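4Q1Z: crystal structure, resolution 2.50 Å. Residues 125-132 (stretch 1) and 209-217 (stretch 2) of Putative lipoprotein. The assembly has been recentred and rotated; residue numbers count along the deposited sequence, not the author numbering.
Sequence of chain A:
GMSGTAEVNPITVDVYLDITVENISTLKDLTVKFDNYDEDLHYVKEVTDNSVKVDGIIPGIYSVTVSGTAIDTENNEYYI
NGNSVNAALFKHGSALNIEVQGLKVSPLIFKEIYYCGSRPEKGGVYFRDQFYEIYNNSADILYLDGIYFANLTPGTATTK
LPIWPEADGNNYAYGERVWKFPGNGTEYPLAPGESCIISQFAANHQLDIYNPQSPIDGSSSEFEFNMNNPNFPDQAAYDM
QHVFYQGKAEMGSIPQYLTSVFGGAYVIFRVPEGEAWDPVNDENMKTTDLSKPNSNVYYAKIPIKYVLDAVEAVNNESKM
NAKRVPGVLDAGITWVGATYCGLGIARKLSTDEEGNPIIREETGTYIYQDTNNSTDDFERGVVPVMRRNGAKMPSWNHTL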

# COMPACT_ATOMS: atom_id res chain seq x y z
N VAL A 125 10.71 26.55 -10.03
CA VAL A 125 10.08 25.45 -9.31
C VAL A 125 10.73 24.15 -9.79
O VAL A 125 11.41 24.16 -10.81
CB VAL A 125 8.51 25.44 -9.45
CG1 VAL A 125 7.89 26.78 -9.05
CG2 VAL A 125 8.03 25.00 -10.85
N TYR A 126 10.53 23.07 -9.04
CA TYR A 126 10.99 21.73 -9.38
C TYR A 126 9.83 20.77 -9.09
O TYR A 126 9.48 20.59 -7.93
CB TYR A 126 12.27 21.33 -8.59
CG TYR A 126 12.94 20.07 -9.12
CD1 TYR A 126 13.67 20.10 -10.30
CD2 TYR A 126 12.86 18.87 -8.42
CE1 TYR A 126 14.30 18.95 -10.79
CE2 TYR A 126 13.47 17.71 -8.91
CZ TYR A 126 14.20 17.76 -10.09
OH TYR A 126 14.85 16.65 -10.59
N PHE A 127 9.20 20.21 -10.14
CA PHE A 127 8.08 19.29 -9.95
C PHE A 127 8.49 17.84 -10.31
O PHE A 127 7.61 16.97 -10.42
CB PHE A 127 6.85 19.74 -10.80
CG PHE A 127 7.11 19.93 -12.28
CD1 PHE A 127 7.45 18.84 -13.08
CD2 PHE A 127 7.11 21.19 -12.84
CE1 PHE A 127 7.77 19.02 -14.43
CE2 PHE A 127 7.45 21.37 -14.19
CZ PHE A 127 7.76 20.29 -14.97
N ARG A 128 9.80 17.57 -10.53
CA ARG A 128 10.23 16.23 -10.99
C ARG A 128 10.69 15.29 -9.87
O ARG A 128 11.07 14.15 -10.15
CB ARG A 128 11.31 16.31 -12.07
CG ARG A 128 11.12 17.45 -13.02
CD ARG A 128 12.18 17.53 -14.08
NE ARG A 128 11.80 18.51 -15.10
CZ ARG A 128 11.01 18.23 -16.13
NH1 ARG A 128 10.60 16.99 -16.33
NH2 ARG A 128 10.66 19.18 -16.98
N ASP A 129 10.60 15.73 -8.60
CA ASP A 129 11.01 14.91 -7.45
C ASP A 129 9.87 13.97 -6.94
O ASP A 129 10.09 13.21 -5.99
CB ASP A 129 11.59 15.79 -6.31
CG ASP A 129 10.77 17.02 -5.92
OD1 ASP A 129 9.62 17.16 -6.42
OD2 ASP A 129 11.24 17.78 -5.05
N GLN A 130 8.69 13.97 -7.60
CA GLN A 130 7.52 13.15 -7.25
C GLN A 130 7.86 11.65 -7.12
O GLN A 130 8.57 11.10 -7.96
CB GLN A 130 6.40 13.29 -8.31
CG GLN A 130 5.77 14.67 -8.39
CD GLN A 130 4.51 14.70 -9.25
OE1 GLN A 130 4.42 14.09 -10.32
NE2 GLN A 130 3.53 15.47 -8.81
N PHE A 131 7.36 10.99 -6.07
CA PHE A 131 7.55 9.56 -5.84
C PHE A 131 6.39 8.98 -5.01
O PHE A 131 5.69 9.70 -4.30
CB PHE A 131 8.94 9.23 -5.22
CG PHE A 131 9.06 9.42 -3.72
CD1 PHE A 131 8.76 8.38 -2.84
CD2 PHE A 131 9.46 10.64 -3.19
CE1 PHE A 131 8.88 8.55 -1.45
CE2 PHE A 131 9.59 10.81 -1.80
CZ PHE A 131 9.31 9.76 -0.95
N TYR A 132 6.22 7.65 -5.13
CA TYR A 132 5.18 6.79 -4.55
C TYR A 132 5.85 5.56 -4.01
O TYR A 132 6.50 4.85 -4.76
CB TYR A 132 4.15 6.37 -5.65
CG TYR A 132 3.69 7.53 -6.51
CD1 TYR A 132 4.38 7.88 -7.67
CD2 TYR A 132 2.62 8.33 -6.12
CE1 TYR A 132 4.01 8.99 -8.43
CE2 TYR A 132 2.25 9.45 -6.87
CZ TYR A 132 2.93 9.76 -8.03
OH TYR A 132 2.55 10.84 -8.79
N ILE A 209 22.24 20.76 -11.11
CA ILE A 209 21.47 20.85 -12.36
C ILE A 209 19.97 20.70 -12.14
O ILE A 209 19.20 21.09 -13.02
CB ILE A 209 21.94 19.81 -13.40
CG1 ILE A 209 21.95 18.37 -12.83
CG2 ILE A 209 23.29 20.21 -14.02
CD1 ILE A 209 22.21 17.29 -13.85
N TYR A 210 19.54 20.11 -11.00
CA TYR A 210 18.13 19.85 -10.73
C TYR A 210 17.58 20.77 -9.62
O TYR A 210 17.09 21.86 -9.94
CB TYR A 210 17.92 18.35 -10.41
CG TYR A 210 18.29 17.45 -11.57
CD1 TYR A 210 17.98 17.80 -12.89
CD2 TYR A 210 18.99 16.26 -11.37
CE1 TYR A 210 18.35 17.00 -13.96
CE2 TYR A 210 19.34 15.43 -12.44
CZ TYR A 210 19.01 15.80 -13.73
OH TYR A 210 19.32 15.01 -14.81
N ASN A 211 17.65 20.36 -8.34
CA ASN A 211 17.20 21.16 -7.21
C ASN A 211 17.97 20.76 -5.95
O ASN A 211 17.48 19.90 -5.22
CB ASN A 211 15.68 21.04 -6.97
CG ASN A 211 15.19 21.90 -5.83
OD1 ASN A 211 15.94 22.63 -5.18
ND2 ASN A 211 13.92 21.79 -5.52
N PRO A 212 19.10 21.40 -5.60
CA PRO A 212 19.81 21.01 -4.35
C PRO A 212 18.94 21.04 -3.07
O PRO A 212 19.31 20.39 -2.09
CB PRO A 212 20.94 22.03 -4.28
CG PRO A 212 21.19 22.41 -5.69
CD PRO A 212 19.84 22.45 -6.33
N GLN A 213 17.78 21.74 -3.09
CA GLN A 213 16.84 21.86 -1.96
C GLN A 213 15.71 20.82 -2.04
O GLN A 213 14.76 20.87 -1.24
CB GLN A 213 16.24 23.28 -1.89
CG GLN A 213 17.23 24.38 -1.45
CD GLN A 213 18.21 24.78 -2.51
OE1 GLN A 213 17.87 25.02 -3.67
NE2 GLN A 213 19.47 24.86 -2.13
N SER A 214 15.81 19.85 -2.98
CA SER A 214 14.82 18.77 -3.06
C SER A 214 15.02 17.87 -1.84
O SER A 214 16.17 17.70 -1.43
CB SER A 214 14.96 18.00 -4.36
OG SER A 214 13.99 16.97 -4.43
N PRO A 215 13.96 17.34 -1.21
CA PRO A 215 14.17 16.53 0.01
C PRO A 215 14.80 15.16 -0.20
O PRO A 215 15.28 14.56 0.77
CB PRO A 215 12.75 16.37 0.56
CG PRO A 215 11.88 16.46 -0.63
CD PRO A 215 12.52 17.47 -1.52
N ILE A 216 14.79 14.63 -1.44
CA ILE A 216 15.29 13.28 -1.73
C ILE A 216 16.23 13.20 -2.95
O ILE A 216 16.27 14.10 -3.80
CB ILE A 216 14.07 12.31 -1.96
CG1 ILE A 216 13.02 12.93 -2.92
CG2 ILE A 216 13.42 11.88 -0.64
CD1 ILE A 216 12.69 12.17 -4.04
N ASP A 217 16.95 12.06 -3.02
CA ASP A 217 17.76 11.55 -4.13
C ASP A 217 16.95 10.37 -4.63
O ASP A 217 16.87 9.36 -3.94
CB ASP A 217 19.20 11.17 -3.67
CG ASP A 217 20.05 10.34 -4.64
OD1 ASP A 217 19.58 10.08 -5.76
OD2 ASP A 217 21.15 9.91 -4.25

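Stretch 1 runs as loop through residues 125-130 and enters a strand at Phe 131, while stretch 2 has no regular helix or strand. The backbones stay well apart: the CA atoms of Tyr 126 and Asn 211 lie 6.6 Å from each other, and those of Asp 129 and Ser 214 lie 7.0 Å apart. No backbone hydrogen bond crosses this gap, so side chains make most of the contact. Stretch 2 is shaped by a type I beta turn from Asn 211 to Ser 214, closed by a backbone hydrogen bond from Ser 214 N to Asn 211 O (2.8 Å). The Asn 211 side chain braces the same turn, its OD1 accepting from Gln 213 N at 2.9 Å.

At one end of the contact, Tyr 126 in its t rotamer directs its ring into stretch 2. The methylene of Asn 211 sits over one face of that ring, CB lying 4.0 Å from the centroid, a CH-pi contact in which a slightly polarised C-H meets the pi cloud. Tyr 210 adds apolar packing, its CB 3.7 Å from Tyr 126 CE1. A tyrosine suits this place because its ring offers a face to Asn 211 CB, and its ring carbons and hydroxyl pack against Tyr 210 CB, while the hydroxyl is hydrogen-bonded elsewhere in the structure.

The one hydrogen bond between the stretches runs from Ser 214 OG to Asp 129 OD2 (2.9 Å). The CA-to-CB bonds of both residues point toward the opposing stretch, and both residues are buried, where a compact hydroxyl can supply one of the hydrogen bonds that a buried carboxylate needs; OD2 is also bonded elsewhere in the structure.

Beyond this polar link the contact becomes mainly apolar. Ile 216 extends CD1 to 3.7 Å from Phe 131 CD2, and the same methyl lies 3.4 Å from Asp 129 O, a van der Waals approach and not a hydrogen bond. The branched aliphatic chain suits the aromatic ring, since both are apolar and gain from being buried together.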